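Local coordinates for protein transaminase (Arthrobacter sp., PDB 5G2Q) that probably transfers amino groups between amines or amino acids and keto compounds, using pyridoxal phosphate as cofactor, as in other class-III aminotransferases, at residues Leu265-Glu270 with Ile293-Lys298. Sequence-based numbering, arbitrary orientation.
With PDA (2-[(3-hydroxy-2-methyl-5-phosphonooxymethyl-pyridin-4-ylmethyl)-amino]-propionic acid), chain R.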
loop_
_atom_site.group_PDB
_atom_site.type_symbol
_atom_site.label_atom_id
_atom_site.label_comp_id
_atom_site.label_asym_id
_atom_site.label_seq_id
_atom_site.Cartn_x
_atom_site.Cartn_y
_atom_site.Cartn_z
ATOM N N LEU F 265 -2.415 -19.117 -11.327
ATOM C CA LEU F 265 -1.794 -19.049 -12.637
ATOM C C LEU F 265 -0.286 -19.151 -12.579
ATOM O O LEU F 265 0.314 -18.833 -11.558
ATOM C CB LEU F 265 -2.177 -17.745 -13.344
ATOM C CG LEU F 265 -3.658 -17.556 -13.637
ATOM C CD1 LEU F 265 -3.806 -16.192 -14.261
ATOM C CD2 LEU F 265 -4.241 -18.641 -14.524
ATOM N N TRP F 266 0.338 -19.598 -13.659
ATOM C CA TRP F 266 1.774 -19.529 -13.689
ATOM C C TRP F 266 2.186 -18.654 -14.816
ATOM O O TRP F 266 1.823 -18.899 -15.974
ATOM C CB TRP F 266 2.439 -20.924 -13.749
ATOM C CG TRP F 266 3.941 -20.857 -14.000
ATOM C CD1 TRP F 266 4.822 -19.954 -13.471
ATOM C CD2 TRP F 266 4.709 -21.706 -14.849
ATOM N NE1 TRP F 266 6.084 -20.185 -13.945
ATOM C CE2 TRP F 266 6.041 -21.251 -14.801
ATOM C CE3 TRP F 266 4.402 -22.796 -15.653
ATOM C CZ2 TRP F 266 7.076 -21.864 -15.524
ATOM C CZ3 TRP F 266 5.427 -23.397 -16.379
ATOM C CH2 TRP F 266 6.751 -22.935 -16.299
ATOM N N ILE F 267 2.921 -17.597 -14.483
ATOM C CA ILE F 267 3.515 -16.741 -15.520
ATOM C C ILE F 267 5.011 -17.137 -15.663
ATOM O O ILE F 267 5.775 -17.033 -14.706
ATOM C CB ILE F 267 3.401 -15.238 -15.174
ATOM C CG1 ILE F 267 1.950 -14.815 -14.987
ATOM C CG2 ILE F 267 4.112 -14.379 -16.210
ATOM C CD1 ILE F 267 1.800 -13.479 -14.286
ATOM N N SER F 268 5.412 -17.605 -16.847
ATOM C CA SER F 268 6.836 -17.808 -17.149
ATOM C C SER F 268 7.395 -16.518 -17.744
ATOM O O SER F 268 7.055 -16.146 -18.869
ATOM C CB SER F 268 7.046 -18.996 -18.112
ATOM O OG SER F 268 8.413 -19.261 -18.296
ATOM N N ASP F 269 8.221 -15.808 -16.984
ATOM C CA ASP F 269 8.888 -14.635 -17.543
ATOM C C ASP F 269 10.026 -15.040 -18.516
ATOM O O ASP F 269 11.140 -15.355 -18.110
ATOM C CB ASP F 269 9.359 -13.707 -16.422
ATOM C CG ASP F 269 9.973 -12.435 -16.947
ATOM O OD1 ASP F 269 10.159 -12.328 -18.188
ATOM O OD2 ASP F 269 10.272 -11.548 -16.120
ATOM N N GLU F 270 9.724 -15.057 -19.810
ATOM C CA GLU F 270 10.638 -15.578 -20.803
ATOM C C GLU F 270 11.386 -14.471 -21.553
ATOM O O GLU F 270 11.920 -14.692 -22.665
ATOM C CB GLU F 270 9.907 -16.520 -21.775
ATOM C CG GLU F 270 9.399 -17.831 -21.170
ATOM C CD GLU F 270 10.486 -18.913 -21.064
ATOM O OE1 GLU F 270 11.606 -18.717 -21.607
ATOM O OE2 GLU F 270 10.216 -19.963 -20.412
ATOM N N ILE F 293 0.740 -17.936 -18.941
ATOM C CA ILE F 293 1.098 -16.671 -19.578
ATOM C C ILE F 293 2.619 -16.635 -19.744
ATOM O O ILE F 293 3.332 -17.078 -18.843
ATOM C CB ILE F 293 0.706 -15.462 -18.715
ATOM C CG1 ILE F 293 -0.826 -15.249 -18.642
ATOM C CG2 ILE F 293 1.321 -14.184 -19.257
ATOM C CD1 ILE F 293 -1.279 -14.497 -17.400
ATOM N N ILE F 294 3.115 -16.120 -20.875
ATOM C CA ILE F 294 4.562 -15.919 -21.121
ATOM C C ILE F 294 4.814 -14.413 -21.315
ATOM O O ILE F 294 4.030 -13.742 -22.005
ATOM C CB ILE F 294 4.991 -16.655 -22.423
ATOM C CG1 ILE F 294 5.074 -18.168 -22.249
ATOM C CG2 ILE F 294 6.288 -16.107 -23.021
ATOM C CD1 ILE F 294 5.073 -18.882 -23.597
ATOM N N THR F 295 5.893 -13.878 -20.741
ATOM C CA THR F 295 6.307 -12.506 -21.065
ATOM C C THR F 295 7.547 -12.547 -21.946
ATOM O O THR F 295 8.409 -13.383 -21.743
ATOM C CB THR F 295 6.573 -11.654 -19.810
ATOM O OG1 THR F 295 7.506 -12.311 -18.958
ATOM C CG2 THR F 295 5.315 -11.438 -19.026
ATOM N N MET F 296 7.625 -11.660 -22.928
ATOM C CA MET F 296 8.656 -11.692 -23.966
ATOM C C MET F 296 9.265 -10.327 -24.270
ATOM O O MET F 296 8.631 -9.280 -24.061
ATOM C CB MET F 296 8.078 -12.186 -25.278
ATOM C CG MET F 296 7.788 -13.659 -25.349
ATOM S SD MET F 296 6.657 -13.808 -26.727
ATOM C CE MET F 296 6.562 -15.589 -26.870
ATOM N N GLY F 297 10.481 -10.360 -24.830
ATOM C CA GLY F 297 11.306 -9.174 -25.058
ATOM C C GLY F 297 12.668 -9.622 -25.594
ATOM O O GLY F 297 12.782 -10.710 -26.167
ATOM N N LYS F 298 13.673 -8.767 -25.450
ATOM C CA LYS F 298 15.022 -9.071 -25.908
ATOM C C LYS F 298 15.111 -9.856 -27.244
ATOM O O LYS F 298 15.087 -9.309 -28.353
ATOM C CB LYS F 298 15.744 -9.851 -24.784
ATOM C CG LYS F 298 16.098 -9.007 -23.570
ATOM C CD LYS F 298 16.718 -9.869 -22.469
ATOM C CE LYS F 298 16.770 -9.198 -21.103
ATOM N NZ LYS F 298 17.534 -7.914 -21.122
HETATM N N PDA R . 16.681 -7.616 -18.078
HETATM N N1 PDA R . 12.148 -9.866 -17.402
HETATM C C2 PDA R . 13.358 -10.437 -17.427
HETATM C C2A PDA R . 13.451 -11.890 -17.045
HETATM C C3 PDA R . 14.542 -9.618 -17.833
HETATM O O3A PDA R . 15.785 -10.188 -17.897
HETATM C C4 PDA R . 14.350 -8.279 -18.179
HETATM C C4A PDA R . 15.516 -7.445 -18.586
HETATM C C5 PDA R . 13.043 -7.752 -18.119
HETATM C C5A PDA R . 12.705 -6.311 -18.448
HETATM O OP4 PDA R . 12.879 -6.065 -19.850
HETATM P P PDA R . 13.279 -4.593 -20.370
HETATM O OP1 PDA R . 12.154 -3.579 -20.008
HETATM O OP2 PDA R . 13.392 -4.586 -21.895
HETATM O OP3 PDA R . 14.570 -4.201 -19.718
HETATM C C6 PDA R . 11.976 -8.565 -17.738
HETATM C CA PDA R . 17.878 -6.824 -18.446
HETATM C CB PDA R . 17.792 -5.378 -17.955
HETATM C C PDA R . 19.241 -7.431 -18.172
HETATM O O PDA R . 20.147 -6.724 -17.660
HETATM O OXT PDA R . 19.454 -8.628 -18.487
#
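Thr-295 OG1 donates to Asp-269 OD1 at 2.8 Å, from above the carboxylate plane, 65° out of it. The threonine hydroxyl sits between its own backbone N and carbonyl carbon (chi1 54°), which turns it to the aspartate. OD1 also accepts from Val-271 N, while OD2 takes His-149 ND1 and lies 2.8 Å from N1 of the PDA pyridine ring, the aspartate-to-pyridine pairing of fold-type I PLP enzymes. An asparagine here has one carboxylate oxygen fewer and would probably leave either N1 and His-149 or Thr-295 and Val-271 N facing an amide NH2 instead of an oxygen. The alanine part of PDA already occupies, on C4A, the place of Lys-298, the probable Schiff-base lysine; Lys-298 NZ lies 2.9 Å from PDA CA, consistent with a role in proton transfer there, and is hydrogen-bonded to Leu-59 O and to Thr-330 OG1 of the second subunit.

The backbones run parallel, Ser-268 beside Ile-294. Ser-268 N gives to Ile-293 O at 2.9 Å and its O accepts from Thr-295 N at 3.2 Å. Weaker bonds, Ile-293 N to Trp-266 O and Glu-270 N to Thr-295 O, extend the ladder both ways. On the face carrying Asp-269, Ile-267 and Ile-293 lie side by side, CG1 of the first 4.0 Å from CB of the second. On the opposite face, with Ser-268, Ile-294 CG2 packs on Glu-270 CB at 3.8 Å; the glutamate's bend at chi2 (-82°) brings its carboxylate back over Ser-268, where OE2 accepts from OG; Thr-273 OG1 holds OE1.

Both strands lie inside the mixed seven-stranded sheet of the fold-type I large domain, with strand 231-236 beyond 265-269 and antiparallel strand 308-313 beyond 293-296. Helix 121-136 packs on Leu-265, Asp-269 and Thr-295, and helix 251-262 on Trp-266.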